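Local coordinates for N-acetyltransferase family protein (Bacillus anthracis, PDB 3LNB), which catalyses the transfer of an acetyl group from acetyl-coenzyme A to arylamines and inactivates the sulfonamide drug sulfamethoxazole, at residues 115-120 and 139-144; 150-155 and 162-167. The protein carries 1 engineered substitution. All blocks are in the same frame, centred on the assembly; numbering follows the deposited sequence.

Interaction 1: 115-120 and 139-144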
ATOM      1  N   PHE A 115      17.679   6.372  -4.116  1.00 13.67           N
ATOM      2  CA  PHE A 115      16.721   7.254  -4.773  1.00 13.31           C
ATOM      3  C   PHE A 115      16.455   8.470  -3.897  1.00 13.83           C
ATOM      4  O   PHE A 115      16.661   8.427  -2.683  1.00 12.22           O
ATOM      5  CB  PHE A 115      15.385   6.551  -5.034  1.00 13.11           C
ATOM      6  CG  PHE A 115      15.427   5.547  -6.151  1.00 14.45           C
ATOM      7  CD1 PHE A 115      15.791   4.229  -5.909  1.00 15.10           C
ATOM      8  CD2 PHE A 115      15.099   5.925  -7.449  1.00 14.55           C
ATOM      9  CE1 PHE A 115      15.829   3.294  -6.944  1.00 16.61           C
ATOM     10  CE2 PHE A 115      15.134   5.001  -8.495  1.00 16.97           C
ATOM     11  CZ  PHE A 115      15.500   3.683  -8.245  1.00 15.83           C
ATOM     12  N   GLN A 116      16.010   9.552  -4.531  1.00 13.71           N
ATOM     13  CA  GLN A 116      15.659  10.779  -3.828  1.00 15.60           C
ATOM     14  C   GLN A 116      14.177  10.609  -3.480  1.00 15.21           C
ATOM     15  O   GLN A 116      13.295  10.929  -4.286  1.00 15.30           O
ATOM     16  CB  GLN A 116      15.828  11.998  -4.741  1.00 16.49           C
ATOM     17  CG  GLN A 116      17.255  12.370  -5.086  1.00 19.60           C
ATOM     18  CD  GLN A 116      17.317  13.538  -6.065  1.00 22.66           C
ATOM     19  OE1 GLN A 116      17.542  13.354  -7.263  1.00 24.07           O
ATOM     20  NE2 GLN A 116      17.093  14.747  -5.557  1.00 22.07           N
ATOM     21  N   VAL A 117      13.908  10.091  -2.291  1.00 14.84           N
ATOM     22  CA  VAL A 117      12.539   9.863  -1.872  1.00 15.03           C
ATOM     23  C   VAL A 117      12.237  10.387  -0.483  1.00 16.52           C
ATOM     24  O   VAL A 117      13.138  10.580   0.326  1.00 16.16           O
ATOM     25  CB  VAL A 117      12.208   8.354  -1.876  1.00 15.71           C
ATOM     26  CG1 VAL A 117      12.221   7.813  -3.299  1.00 14.55           C
ATOM     27  CG2 VAL A 117      13.215   7.600  -1.019  1.00 14.28           C
ATOM     28  N   TYR A 118      10.959  10.641  -0.227  1.00 15.79           N
ATOM     29  CA  TYR A 118      10.503  11.069   1.089  1.00 14.89           C
ATOM     30  C   TYR A 118       9.033  10.692   1.239  1.00 14.55           C
ATOM     31  O   TYR A 118       8.321  10.514   0.248  1.00 13.56           O
ATOM     32  CB  TYR A 118      10.719  12.576   1.325  1.00 14.44           C
ATOM     33  CG  TYR A 118       9.961  13.517   0.421  1.00 15.10           C
ATOM     34  CD1 TYR A 118      10.470  13.882  -0.828  1.00 15.05           C
ATOM     35  CD2 TYR A 118       8.743  14.074   0.831  1.00 15.79           C
ATOM     36  CE1 TYR A 118       9.784  14.785  -1.647  1.00 15.54           C
ATOM     37  CE2 TYR A 118       8.051  14.973   0.022  1.00 14.50           C
ATOM     38  CZ  TYR A 118       8.574  15.325  -1.211  1.00 15.69           C
ATOM     39  OH  TYR A 118       7.892  16.218  -1.998  1.00 15.27           O
ATOM     40  N   LYS A 119       8.597  10.543   2.486  1.00 13.31           N
ATOM     41  CA  LYS A 119       7.226  10.163   2.791  1.00 14.19           C
ATOM     42  C   LYS A 119       6.360  11.385   3.064  1.00 13.94           C
ATOM     43  O   LYS A 119       6.849  12.400   3.563  1.00 13.83           O
ATOM     44  CB  LYS A 119       7.197   9.256   4.030  1.00 13.79           C
ATOM     45  CG  LYS A 119       8.045   7.995   3.925  1.00 14.31           C
ATOM     46  CD  LYS A 119       7.974   7.152   5.199  1.00 15.41           C
ATOM     47  CE  LYS A 119       8.699   7.807   6.366  1.00 14.21           C
ATOM     48  NZ  LYS A 119      10.149   7.984   6.088  1.00 15.77           N
ATOM     49  N   VAL A 120       5.075  11.282   2.730  1.00 12.98           N
ATOM     50  CA  VAL A 120       4.120  12.362   2.981  1.00 12.32           C
ATOM     51  C   VAL A 120       2.808  11.721   3.405  1.00 14.10           C
ATOM     52  O   VAL A 120       2.548  10.563   3.096  1.00 13.39           O
ATOM     53  CB  VAL A 120       3.857  13.246   1.727  1.00 12.27           C
ATOM     54  CG1 VAL A 120       5.162  13.825   1.205  1.00  9.69           C
ATOM     55  CG2 VAL A 120       3.136  12.442   0.648  1.00 10.36           C
ATOM     56  N   VAL A 139      -0.110   6.858   3.834  1.00 12.82           N
ATOM     57  CA  VAL A 139       1.280   7.276   3.743  1.00 13.15           C
ATOM     58  C   VAL A 139       1.798   6.840   2.381  1.00 12.89           C
ATOM     59  O   VAL A 139       1.650   5.678   2.000  1.00 12.60           O
ATOM     60  CB  VAL A 139       2.148   6.612   4.841  1.00 13.33           C
ATOM     61  CG1 VAL A 139       3.618   6.915   4.595  1.00 13.66           C
ATOM     62  CG2 VAL A 139       1.719   7.107   6.225  1.00 14.41           C
ATOM     63  N   ILE A 140       2.388   7.777   1.648  1.00 13.68           N
ATOM     64  CA  ILE A 140       2.926   7.482   0.326  1.00 13.39           C
ATOM     65  C   ILE A 140       4.331   8.035   0.177  1.00 13.78           C
ATOM     66  O   ILE A 140       4.821   8.747   1.052  1.00 12.84           O
ATOM     67  CB  ILE A 140       2.045   8.071  -0.792  1.00 14.53           C
ATOM     68  CG1 ILE A 140       2.006   9.593  -0.679  1.00 14.43           C
ATOM     69  CG2 ILE A 140       0.636   7.489  -0.703  1.00 13.03           C
ATOM     70  CD1 ILE A 140       1.174  10.265  -1.751  1.00 15.51           C
ATOM     71  N   ILE A 141       4.966   7.699  -0.942  1.00 13.01           N
ATOM     72  CA  ILE A 141       6.324   8.135  -1.237  1.00 13.54           C
ATOM     73  C   ILE A 141       6.374   9.092  -2.419  1.00 14.76           C
ATOM     74  O   ILE A 141       5.688   8.891  -3.420  1.00 14.81           O
ATOM     75  CB  ILE A 141       7.231   6.925  -1.589  1.00 12.96           C
ATOM     76  CG1 ILE A 141       7.401   6.017  -0.370  1.00 13.24           C
ATOM     77  CG2 ILE A 141       8.582   7.408  -2.093  1.00 13.91           C
ATOM     78  CD1 ILE A 141       8.010   4.667  -0.706  1.00 10.32           C
ATOM     79  N   ILE A 142       7.183  10.138  -2.296  1.00 14.55           N
ATOM     80  CA  ILE A 142       7.364  11.082  -3.388  1.00 14.89           C
ATOM     81  C   ILE A 142       8.814  10.897  -3.833  1.00 15.46           C
ATOM     82  O   ILE A 142       9.733  10.985  -3.023  1.00 15.37           O
ATOM     83  CB  ILE A 142       7.134  12.544  -2.940  1.00 14.92           C
ATOM     84  CG1 ILE A 142       5.701  12.714  -2.428  1.00 15.29           C
ATOM     85  CG2 ILE A 142       7.407  13.495  -4.098  1.00 12.16           C
ATOM     86  CD1 ILE A 142       4.632  12.346  -3.441  1.00 14.18           C
ATOM     87  N   LEU A 143       9.003  10.615  -5.116  1.00 15.37           N
ATOM     88  CA  LEU A 143      10.329  10.391  -5.682  1.00 17.17           C
ATOM     89  C   LEU A 143      10.710  11.487  -6.664  1.00 17.03           C
ATOM     90  O   LEU A 143       9.906  11.869  -7.518  1.00 17.13           O
ATOM     91  CB  LEU A 143      10.376   9.045  -6.426  1.00 18.08           C
ATOM     92  CG  LEU A 143      11.598   8.849  -7.343  1.00 20.77           C
ATOM     93  CD1 LEU A 143      12.806   8.476  -6.504  1.00 22.76           C
ATOM     94  CD2 LEU A 143      11.330   7.768  -8.377  1.00 21.35           C
ATOM     95  N   HIS A 144      11.935  11.988  -6.537  1.00 16.04           N
ATOM     96  CA  HIS A 144      12.425  13.011  -7.448  1.00 16.83           C
ATOM     97  C   HIS A 144      13.451  12.341  -8.347  1.00 17.03           C
ATOM     98  O   HIS A 144      14.461  11.824  -7.869  1.00 16.01           O
ATOM     99  CB  HIS A 144      13.094  14.165  -6.699  1.00 15.93           C
ATOM    100  CG  HIS A 144      13.346  15.360  -7.562  1.00 18.24           C
ATOM    101  ND1 HIS A 144      12.328  16.162  -8.033  1.00 16.89           N
ATOM    102  CD2 HIS A 144      14.488  15.848  -8.101  1.00 17.52           C
ATOM    103  CE1 HIS A 144      12.831  17.091  -8.825  1.00 16.72           C
ATOM    104  NE2 HIS A 144      14.140  16.922  -8.885  1.00 17.96           N
TER
HETATM  105  O   HOH W   1      15.823   9.600  -7.226  1.00 18.54           O

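Interaction 2: 150-155 and 162-167. With FMT (formic acid), chain C.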
ATOM      1  N   TYR A 150       7.415  12.035  -8.776  1.00 15.20           N
ATOM      2  CA  TYR A 150       6.495  10.928  -8.986  1.00 14.57           C
ATOM      3  C   TYR A 150       5.933  10.457  -7.666  1.00 13.80           C
ATOM      4  O   TYR A 150       6.586  10.556  -6.627  1.00 14.13           O
ATOM      5  CB  TYR A 150       7.193   9.729  -9.620  1.00 12.86           C
ATOM      6  CG  TYR A 150       7.824   9.988 -10.958  1.00 14.68           C
ATOM      7  CD1 TYR A 150       9.016  10.699 -11.061  1.00 13.90           C
ATOM      8  CD2 TYR A 150       7.237   9.504 -12.127  1.00 12.63           C
ATOM      9  CE1 TYR A 150       9.614  10.921 -12.293  1.00 15.43           C
ATOM     10  CE2 TYR A 150       7.823   9.719 -13.366  1.00 14.85           C
ATOM     11  CZ  TYR A 150       9.013  10.427 -13.441  1.00 15.91           C
ATOM     12  OH  TYR A 150       9.607  10.628 -14.658  1.00 18.33           O
ATOM     13  N   VAL A 151       4.711   9.947  -7.709  1.00 14.44           N
ATOM     14  CA  VAL A 151       4.112   9.381  -6.512  1.00 14.95           C
ATOM     15  C   VAL A 151       4.430   7.891  -6.596  1.00 13.97           C
ATOM     16  O   VAL A 151       4.247   7.266  -7.642  1.00 13.74           O
ATOM     17  CB  VAL A 151       2.570   9.563  -6.472  1.00 16.16           C
ATOM     18  CG1 VAL A 151       1.947   8.564  -5.479  1.00 13.54           C
ATOM     19  CG2 VAL A 151       2.229  10.993  -6.055  1.00 14.31           C
ATOM     20  N   ILE A 152       4.940   7.339  -5.503  1.00 14.38           N
ATOM     21  CA  ILE A 152       5.258   5.918  -5.434  1.00 13.87           C
ATOM     22  C   ILE A 152       4.325   5.407  -4.349  1.00 13.06           C
ATOM     23  O   ILE A 152       4.450   5.796  -3.188  1.00 12.83           O
ATOM     24  CB  ILE A 152       6.720   5.668  -4.995  1.00 15.34           C
ATOM     25  CG1 ILE A 152       7.690   6.382  -5.942  1.00 15.39           C
ATOM     26  CG2 ILE A 152       7.013   4.164  -4.996  1.00 15.50           C
ATOM     27  CD1 ILE A 152       7.603   5.910  -7.379  1.00 14.86           C
ATOM     28  N   ASP A 153       3.382   4.551  -4.721  1.00 11.58           N
ATOM     29  CA  ASP A 153       2.431   4.048  -3.743  1.00 13.08           C
ATOM     30  C   ASP A 153       2.158   2.555  -3.865  1.00 12.35           C
ATOM     31  O   ASP A 153       1.595   2.094  -4.851  1.00 12.54           O
ATOM     32  CB  ASP A 153       1.117   4.822  -3.868  1.00 14.54           C
ATOM     33  CG  ASP A 153       0.143   4.526  -2.736  1.00 15.12           C
ATOM     34  OD1 ASP A 153       0.437   3.654  -1.887  1.00 16.56           O
ATOM     35  OD2 ASP A 153      -0.922   5.178  -2.704  1.00 16.91           O
ATOM     36  N   ALA A 154       2.561   1.808  -2.846  1.00 13.18           N
ATOM     37  CA  ALA A 154       2.348   0.369  -2.825  1.00 14.50           C
ATOM     38  C   ALA A 154       1.410   0.017  -1.681  1.00 13.74           C
ATOM     39  O   ALA A 154       1.298  -1.147  -1.303  1.00 14.94           O
ATOM     40  CB  ALA A 154       3.675  -0.355  -2.647  1.00 13.68           C
ATOM     41  N   GLY A 155       0.733   1.022  -1.131  1.00 13.83           N
ATOM     42  CA  GLY A 155      -0.160   0.768  -0.013  1.00 14.07           C
ATOM     43  C   GLY A 155      -1.645   1.012  -0.223  1.00 15.03           C
ATOM     44  O   GLY A 155      -2.421   0.913   0.727  1.00 16.54           O
ATOM     45  N   LEU A 162       1.082   0.442  -9.680  1.00 12.75           N
ATOM     46  CA  LEU A 162       2.101  -0.480 -10.181  1.00 12.98           C
ATOM     47  C   LEU A 162       3.140   0.177 -11.096  1.00 12.59           C
ATOM     48  O   LEU A 162       3.869  -0.505 -11.817  1.00 13.38           O
ATOM     49  CB  LEU A 162       1.435  -1.656 -10.898  1.00 12.62           C
ATOM     50  CG  LEU A 162       0.422  -2.448 -10.066  1.00 12.24           C
ATOM     51  CD1 LEU A 162      -0.107  -3.614 -10.893  1.00 13.61           C
ATOM     52  CD2 LEU A 162       1.070  -2.957  -8.771  1.00 12.31           C
ATOM     53  N   HIS A 163       3.195   1.506 -11.056  1.00 13.86           N
ATOM     54  CA  HIS A 163       4.149   2.310 -11.833  1.00 12.82           C
ATOM     55  C   HIS A 163       4.234   3.673 -11.152  1.00 12.57           C
ATOM     56  O   HIS A 163       3.279   4.113 -10.515  1.00 12.44           O
ATOM     57  CB  HIS A 163       3.651   2.578 -13.264  1.00 14.27           C
ATOM     58  CG  HIS A 163       3.340   1.350 -14.055  1.00 15.63           C
ATOM     59  ND1 HIS A 163       4.317   0.565 -14.630  1.00 16.45           N
ATOM     60  CD2 HIS A 163       2.158   0.767 -14.364  1.00 14.56           C
ATOM     61  CE1 HIS A 163       3.749  -0.448 -15.259  1.00 16.78           C
ATOM     62  NE2 HIS A 163       2.440  -0.348 -15.113  1.00 17.60           N
ATOM     63  N   PRO A 164       5.382   4.354 -11.261  1.00 12.97           N
ATOM     64  CA  PRO A 164       5.450   5.671 -10.628  1.00 12.93           C
ATOM     65  C   PRO A 164       4.403   6.529 -11.337  1.00 13.50           C
ATOM     66  O   PRO A 164       4.227   6.400 -12.547  1.00 13.43           O
ATOM     67  CB  PRO A 164       6.868   6.133 -10.955  1.00 13.55           C
ATOM     68  CG  PRO A 164       7.636   4.859 -10.989  1.00 11.86           C
ATOM     69  CD  PRO A 164       6.712   3.920 -11.725  1.00 13.08           C
ATOM     70  N   VAL A 165       3.703   7.388 -10.602  1.00 13.52           N
ATOM     71  CA  VAL A 165       2.695   8.248 -11.218  1.00 14.60           C
ATOM     72  C   VAL A 165       3.271   9.661 -11.272  1.00 13.89           C
ATOM     73  O   VAL A 165       3.473  10.300 -10.242  1.00 13.94           O
ATOM     74  CB  VAL A 165       1.384   8.233 -10.411  1.00 15.15           C
ATOM     75  CG1 VAL A 165       0.277   8.937 -11.195  1.00 15.28           C
ATOM     76  CG2 VAL A 165       0.986   6.788 -10.100  1.00 14.54           C
ATOM     77  N   PRO A 166       3.535  10.166 -12.484  1.00 13.81           N
ATOM     78  CA  PRO A 166       4.106  11.501 -12.678  1.00 13.74           C
ATOM     79  C   PRO A 166       3.225  12.677 -12.319  1.00 14.22           C
ATOM     80  O   PRO A 166       2.038  12.693 -12.639  1.00 14.24           O
ATOM     81  CB  PRO A 166       4.476  11.500 -14.158  1.00 14.53           C
ATOM     82  CG  PRO A 166       3.348  10.693 -14.762  1.00 15.68           C
ATOM     83  CD  PRO A 166       3.220   9.533 -13.780  1.00 13.41           C
ATOM     84  N   PHE A 167       3.829  13.665 -11.660  1.00 13.31           N
ATOM     85  CA  PHE A 167       3.136  14.889 -11.278  1.00 14.44           C
ATOM     86  C   PHE A 167       2.736  15.652 -12.545  1.00 14.51           C
ATOM     87  O   PHE A 167       1.851  16.505 -12.510  1.00 14.55           O
ATOM     88  CB  PHE A 167       4.052  15.785 -10.437  1.00 15.96           C
ATOM     89  CG  PHE A 167       4.068  15.453  -8.971  1.00 14.58           C
ATOM     90  CD1 PHE A 167       4.274  14.149  -8.536  1.00 13.68           C
ATOM     91  CD2 PHE A 167       3.924  16.464  -8.023  1.00 17.69           C
ATOM     92  CE1 PHE A 167       4.343  13.851  -7.173  1.00 14.13           C
ATOM     93  CE2 PHE A 167       3.991  16.180  -6.653  1.00 17.23           C
ATOM     94  CZ  PHE A 167       4.201  14.871  -6.230  1.00 15.23           C
TER
HETATM   95  C   FMT C1002       0.596  -3.428 -14.946  1.00 24.33           C
HETATM   96  O1  FMT C1002       0.681  -2.560 -15.794  1.00 26.45           O
HETATM   97  O2  FMT C1002      -0.575  -4.056 -14.750  1.00 21.18           O
HETATM   98  O   HOH W   2       2.997   4.389  -7.531  1.00 18.33           O
HETATM   99  O   HOH W   3       1.766   0.223  -6.976  1.00 12.07           O

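Interaction 1: 115-120 and 139-144
Ile142 meets Tyr118 and Val120 across the antiparallel pairing of 115-120 with 139-144. Its CB sits over one face of the Tyr118 ring, offset toward the rim, in a CH-pi contact 3.8 Å from the ring centroid. CG2, anti to the backbone N, runs on along the ring and reaches Tyr118 OH at 3.5 Å. CG1 turns the other way, beside the backbone N (chi1 -61°), and touches Val120 CG1 at 3.8 Å. The tip, CD1, turns back from 115-120 and packs on Phe167. The Tyr118 ring lies over Ile142 CB and CG2 because its CG stands between backbone N and carbonyl carbon (chi1 63°), which brings it across to the partner strand. Next along the same face, Val120 CG2 presses on Ile140 CG1 at a tight 3.3 Å. Leu143 CD1 is as tight against Val117 CG1 on the other face, and it also packs on Phe115 CB. Tyr118 and Ile142 exchange both backbone hydrogen bonds, as do Val120 and Ile140. At the far end His144 N bonds Gln116 O at 2.8 Å, while a water bridges Gln116 N and His144 O. The side chains of Gln116 and His144 lie alongside each other there; His144 ND1 bonds Asp149. The pair is part of a beta hairpin inside a larger antiparallel sheet. Strand 216-225 flanks 115-120, strand 148-152 flanks 139-144, and helix 99-112 covers the face of Val117 and Ile141.

Interaction 2: 150-155 and 162-167
Tyr150 lies obliquely across two prolines of 162-167. Its CD2 is 3.6 Å from Pro164 CB, and its CE2 is 3.9 Å from Pro166 CB. CG beside the backbone N (chi1 -60°) brings the CD2 and CE2 side of the ring to them. Ile152 runs alongside Pro164, pointing the same way, and its CD1 touches Pro164 CB at 3.7 Å. Phe167 presents its ring edge to the backbone of Tyr150 and Val151. It meets Val151 at about a right angle, with CE1 3.7 Å from Val151 CG2. Between these groups two nearly straight backbone hydrogen bonds form, Val151 N to Val165 O at 2.8 Å and Val165 N to Val151 O at 3.0 Å. Beyond them the backbones part. One water links Val151 O, Asp153 N and His163 O; a second links Asp153 O and Leu162 N. His163 ND1 is hydrogen-bonded to Asp56, and its NE2 donates to a formic acid molecule, probably from the crystallisation liquor. Asp153 OD1 accepts from Gly155 N in an Asx turn, and OD2 bonds His138. This geometry is consistent with the Cys-His-Asp catalytic triad of arylamine N-acetyltransferases, here Cys99, His138 and Asp153, and Gly155 touches coenzyme A.

How the interactions relate
From the N terminus, 115-120 comes first. Interaction 1 closes when the chain returns as 139-144, after a loop that carries the rest of the hairpin. A short turn then leads into 150-155. Interaction 2 closes a smaller loop of six residues when 162-167 comes back. The two closures follow in series and neither nest nor cross. They are joined edge to edge between strands 131-145 and 148-152: Ile141 O with Ile152 N at 2.7 Å and Leu143 O with Tyr150 N are probable hydrogen bonds. With the two contacts themselves, these bonds make strands 116-126, 131-145, 148-152 and 165-166 successive neighbours in one antiparallel sheet. Ile140 CG2 also lies against Asp153 OD2 by the probable triad.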